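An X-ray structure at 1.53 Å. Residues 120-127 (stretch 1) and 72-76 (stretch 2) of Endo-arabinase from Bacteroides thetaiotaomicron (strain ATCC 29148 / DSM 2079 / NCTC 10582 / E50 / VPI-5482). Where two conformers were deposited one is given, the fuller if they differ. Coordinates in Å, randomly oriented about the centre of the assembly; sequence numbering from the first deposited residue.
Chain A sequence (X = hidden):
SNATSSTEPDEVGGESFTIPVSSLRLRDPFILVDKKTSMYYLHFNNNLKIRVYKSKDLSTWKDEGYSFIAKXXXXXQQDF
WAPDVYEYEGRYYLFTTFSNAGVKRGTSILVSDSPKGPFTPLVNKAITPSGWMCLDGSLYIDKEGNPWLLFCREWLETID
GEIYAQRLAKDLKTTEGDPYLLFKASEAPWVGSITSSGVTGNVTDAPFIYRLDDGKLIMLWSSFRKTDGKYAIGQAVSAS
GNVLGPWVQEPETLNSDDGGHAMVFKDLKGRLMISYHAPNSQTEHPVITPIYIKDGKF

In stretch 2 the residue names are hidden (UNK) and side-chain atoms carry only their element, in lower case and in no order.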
ATOM      1  N   THR A 120       4.441 -17.980  -2.232  1.00 13.50           N
ATOM      2  CA  THR A 120       3.362 -18.908  -2.566  1.00 12.27           C
ATOM      3  C   THR A 120       2.110 -18.457  -1.818  1.00 12.18           C
ATOM      4  O   THR A 120       2.202 -17.838  -0.760  1.00 13.33           O
ATOM      5  CB  THR A 120       3.721 -20.364  -2.209  1.00 18.89           C
ATOM      6  OG1 THR A 120       3.935 -20.466  -0.802  1.00 22.27           O
ATOM      7  CG2 THR A 120       4.973 -20.798  -2.937  1.00 21.31           C
ATOM      8  N   PRO A 121       0.926 -18.748  -2.368  1.00 12.66           N
ATOM      9  CA  PRO A 121      -0.303 -18.267  -1.724  1.00 12.60           C
ATOM     10  C   PRO A 121      -0.457 -18.788  -0.295  1.00 12.42           C
ATOM     11  O   PRO A 121      -0.324 -19.992  -0.050  1.00 15.27           O
ATOM     12  CB  PRO A 121      -1.407 -18.835  -2.619  1.00 13.43           C
ATOM     13  CG  PRO A 121      -0.753 -19.030  -3.945  1.00 15.64           C
ATOM     14  CD  PRO A 121       0.659 -19.435  -3.643  1.00 14.58           C
ATOM     15  N   LEU A 122      -0.730 -17.881   0.636  1.00 13.01           N
ATOM     16  CA  LEU A 122      -0.955 -18.277   2.021  1.00 12.08           C
ATOM     17  C   LEU A 122      -2.255 -19.064   2.088  1.00 12.02           C
ATOM     18  O   LEU A 122      -2.309 -20.150   2.677  1.00 14.72           O
ATOM     19  CB  LEU A 122      -0.974 -17.044   2.926  1.00 14.32           C
ATOM     20  CG  LEU A 122      -1.152 -17.325   4.412  1.00 11.54           C
ATOM     21  CD1 LEU A 122      -0.015 -18.202   4.949  1.00 13.50           C
ATOM     22  CD2 LEU A 122      -1.267 -16.002   5.172  1.00 12.27           C
ATOM     23  N   VAL A 123      -3.298 -18.503   1.471  1.00 11.18           N
ATOM     24  CA  VAL A 123      -4.514 -19.219   1.097  1.00 13.15           C
ATOM     25  C   VAL A 123      -4.836 -18.792  -0.336  1.00 13.48           C
ATOM     26  O   VAL A 123      -4.451 -17.688  -0.757  1.00 12.90           O
ATOM     27  CB  VAL A 123      -5.716 -18.902   2.022  1.00 15.39           C
ATOM     28  CG1 VAL A 123      -5.414 -19.306   3.465  1.00 14.49           C
ATOM     29  CG2 VAL A 123      -6.093 -17.438   1.948  1.00 14.98           C
ATOM     30  N   ASN A 124      -5.517 -19.658  -1.084  1.00 15.33           N
ATOM     31  CA  ASN A 124      -5.783 -19.377  -2.497  1.00 15.12           C
ATOM     32  C   ASN A 124      -7.086 -18.611  -2.728  1.00 12.76           C
ATOM     33  O   ASN A 124      -7.980 -19.049  -3.467  1.00 16.60           O
ATOM     34  CB  ASN A 124      -5.762 -20.656  -3.322  1.00 13.50           C
ATOM     35  CG  ASN A 124      -5.715 -20.377  -4.819  1.00 17.34           C
ATOM     36  OD1 ASN A 124      -5.275 -19.304  -5.242  1.00 15.69           O
ATOM     37  ND2 ASN A 124      -6.173 -21.335  -5.619  1.00 21.82           N
ATOM     38  N   LYS A 125      -7.180 -17.457  -2.075  1.00 11.89           N
ATOM     39  CA  LYS A 125      -8.319 -16.561  -2.227  1.00 11.00           C
ATOM     40  C   LYS A 125      -7.986 -15.230  -1.577  1.00 12.59           C
ATOM     41  O   LYS A 125      -7.059 -15.137  -0.765  1.00 12.76           O
ATOM     42  CB  LYS A 125      -9.585 -17.143  -1.595  1.00 14.97           C
ATOM     43  CG  LYS A 125      -9.518 -17.365  -0.106  1.00 17.63           C
ATOM     44  CD  LYS A 125     -10.863 -17.901   0.381  1.00 26.45           C
ATOM     45  CE  LYS A 125     -10.776 -18.460   1.793  1.00 34.89           C
ATOM     46  NZ  LYS A 125     -11.994 -19.243   2.173  1.00 36.96           N
ATOM     47  N   ALA A 126      -8.743 -14.197  -1.933  1.00 13.56           N
ATOM     48  CA  ALA A 126      -8.546 -12.872  -1.371  1.00 10.70           C
ATOM     49  C   ALA A 126      -8.819 -12.869   0.131  1.00 10.42           C
ATOM     50  O   ALA A 126      -9.669 -13.613   0.614  1.00 13.55           O
ATOM     51  CB  ALA A 126      -9.462 -11.872  -2.057  1.00 13.71           C
ATOM     52  N   ILE A 127      -8.101 -12.013   0.849  1.00 11.00           N
ATOM     53  CA  ILE A 127      -8.357 -11.775   2.268  1.00 10.77           C
ATOM     54  C   ILE A 127      -9.449 -10.707   2.445  1.00 11.92           C
ATOM     55  O   ILE A 127     -10.121 -10.645   3.475  1.00 13.17           O
ATOM     56  CB  ILE A 127      -7.045 -11.370   2.986  1.00  9.55           C
ATOM     57  CG1 ILE A 127      -7.223 -11.413   4.504  1.00  9.67           C
ATOM     58  CG2 ILE A 127      -6.559  -9.996   2.516  1.00 12.43           C
ATOM     59  CD1 ILE A 127      -7.616 -12.778   5.038  1.00 11.15           C
ATOM     60  N   UNK A  72      -1.070 -21.751 -12.669  0.64 20.25           N
ATOM     61  CA  UNK A  72      -2.348 -21.692 -13.377  0.64 19.93           C
ATOM     62  C   UNK A  72      -3.556 -21.851 -12.456  0.64 21.95           C
ATOM     63  O   UNK A  72      -4.657 -21.421 -12.792  0.64 23.58           O
ATOM     64  o   UNK A  72      -2.286 -24.043 -13.972  0.64 23.97           O
ATOM     65  c   UNK A  72      -2.399 -22.734 -14.495  0.64 21.75           C
ATOM     66  N   UNK A  73      -3.351 -22.462 -11.292  1.00 18.57           N
ATOM     67  CA  UNK A  73      -4.447 -22.661 -10.348  1.00 18.98           C
ATOM     68  C   UNK A  73      -4.618 -21.537  -9.327  1.00 19.70           C
ATOM     69  O   UNK A  73      -5.525 -21.589  -8.499  1.00 19.45           O
ATOM     70  c   UNK A  73      -4.345 -24.023  -9.648  1.00 20.99           C
ATOM     71  o   UNK A  73      -2.952 -25.229  -8.153  1.00 35.67           O
ATOM     72  c   UNK A  73      -3.098 -24.163  -8.793  1.00 26.87           C
ATOM     73  o   UNK A  73      -2.253 -23.242  -8.767  1.00 25.05           O
ATOM     74  N   UNK A  74      -3.771 -20.515  -9.395  1.00 17.38           N
ATOM     75  CA  UNK A  74      -3.942 -19.354  -8.524  1.00 13.34           C
ATOM     76  C   UNK A  74      -5.241 -18.638  -8.863  1.00 13.63           C
ATOM     77  O   UNK A  74      -5.591 -18.484 -10.036  1.00 14.66           O
ATOM     78  c   UNK A  74      -2.776 -18.394  -8.680  1.00 12.12           C
ATOM     79  c   UNK A  74      -2.849 -15.939  -8.197  1.00 15.16           C
ATOM     80  c   UNK A  74      -2.782 -16.360  -5.455  1.00 14.96           C
ATOM     81  c   UNK A  74      -2.772 -17.444  -6.344  1.00 14.72           C
ATOM     82  c   UNK A  74      -2.808 -17.238  -7.721  1.00 14.78           C
ATOM     83  c   UNK A  74      -2.829 -15.068  -5.945  1.00 15.00           C
ATOM     84  c   UNK A  74      -2.863 -14.854  -7.322  1.00 13.37           C
ATOM     85  N   UNK A  75      -5.955 -18.189  -7.833  1.00 12.67           N
ATOM     86  CA  UNK A  75      -7.283 -17.636  -8.023  1.00 12.30           C
ATOM     87  C   UNK A  75      -7.308 -16.370  -8.861  1.00 14.27           C
ATOM     88  O   UNK A  75      -8.296 -16.106  -9.546  1.00 18.98           O
ATOM     89  c   UNK A  75      -8.956 -14.176  -6.831  1.00 11.21           C
ATOM     90  c   UNK A  75      -7.393 -16.092  -5.992  1.00 11.83           C
ATOM     91  c   UNK A  75      -7.324 -12.547  -5.172  1.00 11.36           C
ATOM     92  c   UNK A  75      -7.101 -13.928  -5.293  1.00 11.50           C
ATOM     93  c   UNK A  75      -7.928 -17.332  -6.668  1.00 13.57           C
ATOM     94  c   UNK A  75      -8.363 -12.005  -5.892  1.00 10.41           C
ATOM     95  c   UNK A  75      -6.345 -16.023  -5.119  1.00 11.91           C
ATOM     96  c   UNK A  75      -9.171 -12.802  -6.715  1.00 14.84           C
ATOM     97  n   UNK A  75      -6.154 -14.725  -4.706  1.00 13.56           N
ATOM     98  c   UNK A  75      -7.905 -14.755  -6.109  1.00 11.62           C
ATOM     99  N   UNK A  76      -6.243 -15.579  -8.782  1.00 14.74           N
ATOM    100  CA  UNK A  76      -6.247 -14.254  -9.382  1.00 16.94           C
ATOM    101  C   UNK A  76      -5.243 -14.126 -10.508  1.00 12.97           C
ATOM    102  O   UNK A  76      -4.082 -13.806 -10.280  1.00 15.38           O
TER

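Position 72 carries two side-chain atoms, one carbon and then one oxygen, and neither reaches stretch 1. The oxygen sits on a carbon that bears no other branch, so this is a primary hydroxyl: Ser 72. The residue takes no part in the contact.

Position 73 has two carbons, the second of them carrying two oxygens in a flat fork; this side chain makes no contact with stretch 1, but the backbone carbonyl of the position meets the side chain of Asn 124. A carboxylate one methylene away from the backbone is aspartate, Asp 73. What this residue contributes is its carbonyl, since Asn 124 ND2 donates a hydrogen bond to Asp 73 O at 3.0 Å. The lesson for a designer is that this position is read through its backbone.

At position 74 one carbon leads to a ring of six carbons, with no heteroatom and nothing attached beyond the ring. Two atoms of stretch 1 come close to that ring: Asn 124 OD1 and Pro 121 CG. A bare six-membered aromatic ring on a single methylene is phenylalanine, Phe 74. Its CB is directed sideways, but with chi1 in t the ring end comes nearer to stretch 1, where CD1 lies 3.5 Å from Pro 121 CG and 3.3 Å from Asn 124 OD1. The proline contact is apolar packing against a residue whose CA-to-CB bond points toward stretch 2.

Position 75 is the largest side chain of the five: one carbon, then fused five- and six-membered rings holding eight carbons and one nitrogen. One face of this ring system lies against Lys 125 and Ala 126, and Asn 124 OD1 sits at its edge. The fused rings are an indole, hence Trp 75. Its CA-to-CB bond points toward stretch 1, and chi1 is in p, at 76°. Lys 125 CA stands 3.8 Å from the centroid of the five-membered ring of Trp 75, only 20° off the ring normal, a CH-pi contact, while Ala 126 CB packs 3.8 Å from Trp 75 CZ2. The indole NE1 finds its hydrogen-bonding partner elsewhere in the structure.

Position 76 has no side-chain atoms at all and touches nothing of stretch 1, so it is Gly 76. An ideal CB here would be crowded by Trp 75 CE2, at 3.3 Å, so the bare backbone leaves room for the neighbouring indole.

The contact works by pairing a polar clamp with an aromatic platform. The amide of Asn 124 reads two backbone groups at once: ND2 donates to Asp 73 O, and Asn 124 OD1 accepts from Trp 75 N at 2.9 Å, so one side chain spans the residue between them and satisfies a donor and an acceptor of a segment without regular structure. Beside this clamp, Trp 75 offers a broad face to a stretch of main chain, and Phe 74 meets Pro 121. The CA-to-CB bond of Lys 125 points away from stretch 2, and its backbone N and CA meet the indole.

Stretch 2 (72-76) SDFWG
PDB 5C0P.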